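Local coordinates for protein P35 (Autographa californica nucleopolyhedrovirus, PDB 1P35) that inhibits caspases, blocking the apoptotic response of the infected insect host cell, and also suppresses the host's antiviral RNA interference, at residues A[14-19]-A[64-69]; A[207-212]-A[292-297]. All blocks are in the same frame, centred on the assembly; numbering follows the deposited sequence.

Strand 10-21 is met early in the chain, and contact 1 closes a loop of 44 residues, about half of them strand, when helix 62-74 comes back to lie across it. The chain then runs through the rest of the β-rich fold before helix 206-215 begins contact 2, which closes 79 residues later on the short C-terminal strand 292-295. The two closures follow in series, neither nested nor crossed, with centres about 18 Å apart. They meet where Gln19 OE1 packs 3.9 Å from Thr296 CB. Contact 1 ties a helix to strand 10-21, a neighbour of strand 191-199; contact 2 fastens the chain's tail to helix 206-215.

Contact 1: A[14-19]-A[64-69]; sequences IIRDCQ and DRIKSK. With EDO (1,2-ethanediol), chain G; PO4 (phosphate ion), chain E; PO4 (phosphate ion), chain D.
Ile14 and Ile66 meet methyl to methyl where helix 62-74 packs across strand 10-21, a helix-on-sheet arrangement in which the two axes pass 8.4 Å apart at 90°. Their CG2 atoms are 3.4 Å apart, closer than usual for two methyls, and the side chains cross obliquely. Ile66 suits this buried spot because its branches cover three neighbouring residues: CG2 stands anti to the backbone N, with CG1 beside that N (chi1 -66°), and also rests 3.6 Å from Ile15 O, while CD1 reaches Arg16 CB at 3.7 Å. At the margin packing slackens: Ile14 CD1 lies 4.1 Å from Lys67 CB, and the lysine tail turns away to pair with Asp71.

The other flank is polar and holds small molecules, probably from the crystallisation liquor. Arg16 suits it, its CB lying against Ile66 while its planar head offers several N-H groups. The chain bends at chi3; NH2 forms a salt bridge with Glu26, and NH1 and NH2 make longer bonds to O4 and O1 of the chain D phosphate. NH1 also reaches ethanediol O2. Arg65 engages the chain E phosphate at its guanidinium edge. Arg16 NH1 and Arg65 NH2 lie 5.6 Å apart, a like-charge proximity that the phosphates would probably ease. Arg79 of the second subunit and Lys58 add further phosphate bonds. In the Arg65 clasp, NE donates to O3 at 2.7 Å, and NH2 donates to O1 at 3.1 Å along a nearly straight line of 175°.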
loop_
_atom_site.group_PDB
_atom_site.type_symbol
_atom_site.label_atom_id
_atom_site.label_comp_id
_atom_site.label_asym_id
_atom_site.label_seq_id
_atom_site.Cartn_x
_atom_site.Cartn_y
_atom_site.Cartn_z
ATOM N N ILE A 14 4.270 15.380 3.012
ATOM C CA ILE A 14 3.046 15.195 2.239
ATOM C C ILE A 14 1.959 16.053 2.874
ATOM O O ILE A 14 1.729 15.976 4.076
ATOM C CB ILE A 14 2.641 13.716 2.264
ATOM C CG1 ILE A 14 3.841 12.875 1.780
ATOM C CG2 ILE A 14 1.482 13.468 1.331
ATOM C CD1 ILE A 14 3.579 11.384 1.754
ATOM N N ILE A 15 1.250 16.815 2.042
ATOM C CA ILE A 15 0.265 17.751 2.493
ATOM C C ILE A 15 -0.997 17.663 1.707
ATOM O O ILE A 15 -0.959 17.443 0.501
ATOM C CB ILE A 15 0.786 19.190 2.292
ATOM C CG1 ILE A 15 2.038 19.421 3.132
ATOM C CG2 ILE A 15 -0.341 20.218 2.522
ATOM C CD1 ILE A 15 2.729 20.787 2.771
ATOM N N ARG A 16 -2.121 17.849 2.405
ATOM C CA ARG A 16 -3.418 17.890 1.744
ATOM C C ARG A 16 -4.215 18.931 2.509
ATOM O O ARG A 16 -4.179 18.984 3.750
ATOM C CB ARG A 16 -4.160 16.551 1.803
ATOM C CG ARG A 16 -5.295 16.518 0.805
ATOM C CD ARG A 16 -6.257 15.303 0.956
ATOM N NE ARG A 16 -6.971 15.402 2.218
ATOM C CZ ARG A 16 -7.831 14.508 2.691
ATOM N NH1 ARG A 16 -8.107 13.405 2.002
ATOM N NH2 ARG A 16 -8.430 14.746 3.857
ATOM N N ASP A 17 -4.922 19.785 1.774
ATOM C CA ASP A 17 -5.729 20.818 2.398
ATOM C C ASP A 17 -6.972 20.920 1.520
ATOM O O ASP A 17 -6.870 21.245 0.350
ATOM C CB ASP A 17 -4.953 22.130 2.450
ATOM C CG ASP A 17 -5.705 23.233 3.173
ATOM O OD1 ASP A 17 -6.778 23.618 2.674
ATOM O OD2 ASP A 17 -5.218 23.721 4.222
ATOM N N CYS A 18 -8.133 20.629 2.114
ATOM C CA CYS A 18 -9.395 20.610 1.394
ATOM C C CYS A 18 -10.492 21.435 2.100
ATOM O O CYS A 18 -10.446 21.625 3.316
ATOM C CB CYS A 18 -9.874 19.141 1.255
ATOM S SG CYS A 18 -8.751 17.931 0.448
ATOM N N GLN A 19 -11.466 21.916 1.325
ATOM C CA GLN A 19 -12.596 22.676 1.864
ATOM C C GLN A 19 -13.440 21.588 2.532
ATOM O O GLN A 19 -13.609 20.534 1.946
ATOM C CB GLN A 19 -13.398 23.330 0.719
ATOM C CG GLN A 19 -14.336 24.514 1.115
ATOM C CD GLN A 19 -13.589 25.830 1.595
ATOM O OE1 GLN A 19 -12.678 26.347 0.929
ATOM N NE2 GLN A 19 -14.012 26.365 2.738
ATOM N N ASP A 64 -0.368 7.614 1.541
ATOM C CA ASP A 64 0.014 7.067 0.253
ATOM C C ASP A 64 -0.977 7.436 -0.847
ATOM O O ASP A 64 -0.611 7.474 -2.016
ATOM C CB ASP A 64 0.176 5.529 0.320
ATOM C CG ASP A 64 1.452 5.089 1.052
ATOM O OD1 ASP A 64 2.421 5.872 1.098
ATOM O OD2 ASP A 64 1.502 3.948 1.543
ATOM N N ARG A 65 -2.228 7.700 -0.488
ATOM C CA ARG A 65 -3.188 8.070 -1.515
ATOM C C ARG A 65 -2.912 9.509 -1.959
ATOM O O ARG A 65 -3.094 9.827 -3.121
ATOM C CB ARG A 65 -4.665 7.948 -1.051
ATOM C CG ARG A 65 -5.168 6.529 -0.848
ATOM C CD ARG A 65 -6.714 6.450 -0.987
ATOM N NE ARG A 65 -7.419 7.257 -0.005
ATOM C CZ ARG A 65 -7.395 7.025 1.304
ATOM N NH1 ARG A 65 -6.701 6.010 1.777
ATOM N NH2 ARG A 65 -8.056 7.806 2.137
ATOM N N ILE A 66 -2.491 10.378 -1.039
ATOM C CA ILE A 66 -2.189 11.761 -1.416
ATOM C C ILE A 66 -1.002 11.682 -2.403
ATOM O O ILE A 66 -1.069 12.116 -3.530
ATOM C CB ILE A 66 -1.767 12.589 -0.186
ATOM C CG1 ILE A 66 -2.969 12.733 0.774
ATOM C CG2 ILE A 66 -1.282 13.989 -0.632
ATOM C CD1 ILE A 66 -2.571 13.272 2.100
ATOM N N LYS A 67 0.062 11.053 -1.954
ATOM C CA LYS A 67 1.243 10.921 -2.739
ATOM C C LYS A 67 0.990 10.251 -4.107
ATOM O O LYS A 67 1.566 10.645 -5.120
ATOM C CB LYS A 67 2.302 10.172 -1.915
ATOM C CG LYS A 67 3.610 10.028 -2.605
ATOM C CD LYS A 67 4.716 9.436 -1.718
ATOM C CE LYS A 67 5.942 9.192 -2.593
ATOM N NZ LYS A 67 6.063 10.369 -3.553
ATOM N N SER A 68 0.123 9.257 -4.148
ATOM C CA SER A 68 -0.177 8.567 -5.403
ATOM C C SER A 68 -0.929 9.461 -6.343
ATOM O O SER A 68 -0.752 9.407 -7.564
ATOM C CB SER A 68 -1.029 7.298 -5.135
ATOM O OG SER A 68 -1.750 6.903 -6.281
ATOM N N LYS A 69 -1.820 10.272 -5.783
ATOM C CA LYS A 69 -2.604 11.124 -6.635
ATOM C C LYS A 69 -1.764 12.225 -7.289
ATOM O O LYS A 69 -2.023 12.594 -8.441
ATOM C CB LYS A 69 -3.777 11.749 -5.869
ATOM C CG LYS A 69 -4.911 10.760 -5.635
ATOM C CD LYS A 69 -6.179 11.500 -5.257
ATOM C CE LYS A 69 -7.365 10.542 -5.190
ATOM N NZ LYS A 69 -8.540 11.171 -4.502
HETATM C C1 EDO G . -6.110 11.774 -1.714
HETATM O O1 EDO G . -6.926 10.734 -2.320
HETATM C C2 EDO G . -6.751 13.122 -1.837
HETATM O O2 EDO G . -7.903 13.140 -1.037
HETATM P P PO4 E . -10.033 9.980 -0.523
HETATM O O1 PO4 E . -9.769 10.074 0.973
HETATM O O2 PO4 E . -9.996 11.364 -1.139
HETATM O O3 PO4 E . -8.980 9.129 -1.211
HETATM O O4 PO4 E . -11.392 9.306 -0.686
HETATM P P PO4 D . -11.283 11.800 3.720
HETATM O O1 PO4 D . -11.203 13.134 4.450
HETATM O O2 PO4 D . -12.154 10.861 4.533
HETATM O O3 PO4 D . -11.889 11.981 2.335
HETATM O O4 PO4 D . -9.886 11.267 3.567
#

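Contact 2: A[207-212]-A[292-297]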
loop_
_atom_site.group_PDB
_atom_site.type_symbol
_atom_site.label_atom_id
_atom_site.label_comp_id
_atom_site.label_asym_id
_atom_site.label_seq_id
_atom_site.Cartn_x
_atom_site.Cartn_y
_atom_site.Cartn_z
ATOM N N GLU A 207 1.011 33.530 -12.033
ATOM C CA GLU A 207 2.210 34.253 -11.717
ATOM C C GLU A 207 2.958 33.753 -10.463
ATOM O O GLU A 207 4.189 33.731 -10.449
ATOM C CB GLU A 207 1.834 35.730 -11.563
ATOM C CG GLU A 207 2.883 36.662 -11.002
ATOM C CD GLU A 207 2.381 38.114 -10.931
ATOM O OE1 GLU A 207 1.391 38.456 -11.628
ATOM O OE2 GLU A 207 2.985 38.916 -10.193
ATOM N N GLN A 208 2.233 33.390 -9.406
ATOM C CA GLN A 208 2.887 32.939 -8.178
ATOM C C GLN A 208 3.556 31.602 -8.462
ATOM O O GLN A 208 4.619 31.320 -7.942
ATOM C CB GLN A 208 1.871 32.760 -7.021
ATOM C CG GLN A 208 2.506 32.497 -5.640
ATOM C CD GLN A 208 1.446 32.336 -4.512
ATOM O OE1 GLN A 208 1.758 31.904 -3.398
ATOM N NE2 GLN A 208 0.203 32.708 -4.810
ATOM N N PHE A 209 2.917 30.795 -9.303
ATOM C CA PHE A 209 3.448 29.492 -9.606
ATOM C C PHE A 209 4.719 29.643 -10.509
ATOM O O PHE A 209 5.713 28.909 -10.313
ATOM C CB PHE A 209 2.368 28.585 -10.263
ATOM C CG PHE A 209 1.154 28.280 -9.368
ATOM C CD1 PHE A 209 1.244 28.420 -7.989
ATOM C CD2 PHE A 209 -0.095 27.910 -9.926
ATOM C CE1 PHE A 209 0.098 28.215 -7.125
ATOM C CE2 PHE A 209 -1.246 27.711 -9.086
ATOM C CZ PHE A 209 -1.129 27.869 -7.693
ATOM N N GLU A 210 4.698 30.581 -11.459
ATOM C CA GLU A 210 5.856 30.807 -12.357
ATOM C C GLU A 210 7.057 31.184 -11.541
ATOM O O GLU A 210 8.140 30.626 -11.696
ATOM C CB GLU A 210 5.586 31.912 -13.391
ATOM C CG GLU A 210 4.558 31.493 -14.433
ATOM C CD GLU A 210 4.357 32.537 -15.514
ATOM O OE1 GLU A 210 5.358 32.887 -16.193
ATOM O OE2 GLU A 210 3.193 32.986 -15.676
ATOM N N GLU A 211 6.848 32.143 -10.646
ATOM C CA GLU A 211 7.945 32.565 -9.784
ATOM C C GLU A 211 8.540 31.380 -8.984
ATOM O O GLU A 211 9.733 31.281 -8.805
ATOM C CB GLU A 211 7.448 33.619 -8.784
ATOM C CG GLU A 211 8.508 33.945 -7.706
ATOM C CD GLU A 211 8.022 34.906 -6.628
ATOM O OE1 GLU A 211 6.905 34.722 -6.075
ATOM O OE2 GLU A 211 8.782 35.833 -6.312
ATOM N N PHE A 212 7.677 30.509 -8.453
ATOM C CA PHE A 212 8.184 29.404 -7.637
ATOM C C PHE A 212 8.982 28.405 -8.536
ATOM O O PHE A 212 10.115 28.019 -8.210
ATOM C CB PHE A 212 6.987 28.705 -6.901
ATOM C CG PHE A 212 7.352 28.122 -5.575
ATOM C CD1 PHE A 212 8.167 26.985 -5.494
ATOM C CD2 PHE A 212 6.938 28.730 -4.400
ATOM C CE1 PHE A 212 8.570 26.465 -4.241
ATOM C CE2 PHE A 212 7.333 28.217 -3.148
ATOM C CZ PHE A 212 8.148 27.089 -3.067
ATOM N N VAL A 292 2.891 29.129 -0.307
ATOM C CA VAL A 292 2.108 29.452 -1.490
ATOM C C VAL A 292 0.801 29.900 -0.847
ATOM O O VAL A 292 0.288 29.217 0.035
ATOM C CB VAL A 292 1.909 28.205 -2.371
ATOM C CG1 VAL A 292 0.744 28.395 -3.300
ATOM C CG2 VAL A 292 3.189 27.929 -3.150
ATOM N N ILE A 293 0.290 31.057 -1.234
ATOM C CA ILE A 293 -0.939 31.584 -0.628
ATOM C C ILE A 293 -1.949 31.784 -1.751
ATOM O O ILE A 293 -1.649 32.485 -2.738
ATOM C CB ILE A 293 -0.569 32.895 0.185
ATOM C CG1 ILE A 293 0.492 32.497 1.249
ATOM C CG2 ILE A 293 -1.802 33.494 0.896
ATOM C CD1 ILE A 293 0.944 33.560 2.268
ATOM N N LEU A 294 -3.109 31.119 -1.651
ATOM C CA LEU A 294 -4.147 31.224 -2.708
ATOM C C LEU A 294 -5.504 31.683 -2.200
ATOM O O LEU A 294 -5.741 31.726 -0.992
ATOM C CB LEU A 294 -4.336 29.851 -3.384
ATOM C CG LEU A 294 -3.004 29.363 -3.958
ATOM C CD1 LEU A 294 -3.032 27.881 -4.132
ATOM C CD2 LEU A 294 -2.649 30.159 -5.258
ATOM N N ASN A 295 -6.394 32.002 -3.138
ATOM C CA ASN A 295 -7.776 32.370 -2.825
ATOM C C ASN A 295 -8.599 31.098 -3.022
ATOM O O ASN A 295 -8.340 30.315 -3.948
ATOM C CB ASN A 295 -8.305 33.464 -3.776
ATOM C CG ASN A 295 -7.641 34.818 -3.543
ATOM O OD1 ASN A 295 -7.611 35.310 -2.420
ATOM N ND2 ASN A 295 -7.115 35.419 -4.601
ATOM N N THR A 296 -9.553 30.874 -2.119
ATOM C CA THR A 296 -10.431 29.714 -2.188
ATOM C C THR A 296 -11.561 30.077 -3.159
ATOM O O THR A 296 -11.684 31.229 -3.571
ATOM C CB THR A 296 -11.032 29.401 -0.790
ATOM O OG1 THR A 296 -11.696 30.553 -0.264
ATOM C CG2 THR A 296 -9.945 29.080 0.177
ATOM N N ILE A 297 -12.363 29.097 -3.545
ATOM C CA ILE A 297 -13.508 29.361 -4.413
ATOM C C ILE A 297 -14.563 30.049 -3.502
ATOM O O ILE A 297 -14.731 29.646 -2.341
ATOM C CB ILE A 297 -14.065 28.041 -4.985
ATOM C CG1 ILE A 297 -12.974 27.321 -5.784
ATOM C CG2 ILE A 297 -15.263 28.323 -5.879
ATOM C CD1 ILE A 297 -12.350 28.152 -6.896
#
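Helix 206-215 runs almost antiparallel to strand 292-295 (166° and 9.7 Å between the short axes), with Gln208 CA and Val292 CA 7.6 Å apart. The side chain of Gln208 bridges this gap with a pair of bonds. It leaves the backbone with CG anti to N (chi1 -171°) and stays extended beyond CG, which carries the amide out to the strand backbone at Ile293. There OE1 accepts from Ile293 N at 2.7 Å, the donor lying in the carbonyl plane on a lone pair, while NE2 donates to Ile293 O at 2.8 Å and 173°. The second bond lies in the plane of the Gln208 amide, although the donor is tilted from the plane of the Ile293 carbonyl. Glutamine suits the place because one flat group offers both an acceptor and a donor, as the edge of a neighbouring strand would, and the two bonds together fix how the amide is turned.

Beside this polar clasp lies an apolar layer. Phe209 reaches tip to tip with Leu294, Phe209 CZ 3.7 Å from Leu294 CD2, and brings CE1 to Val292 CG1 at 3.9 Å, a methyl in the plane of the ring at its edge. The other valine branch, CG2, packs 4.0 Å from Phe212 CD2. Large flat rings can span from helix to strand, and the compact branched valine serves both at once.

On the other edge of strand 292-295, the backbones of Val292 and Leu294 hydrogen-bond to those of Val179 and Val177 in strand 176-179, an antiparallel pairing. Strand 276-282 continues the apolar layer through Leu277 and Leu281, and Phe209 stacks on Phe268 of strand 259-271.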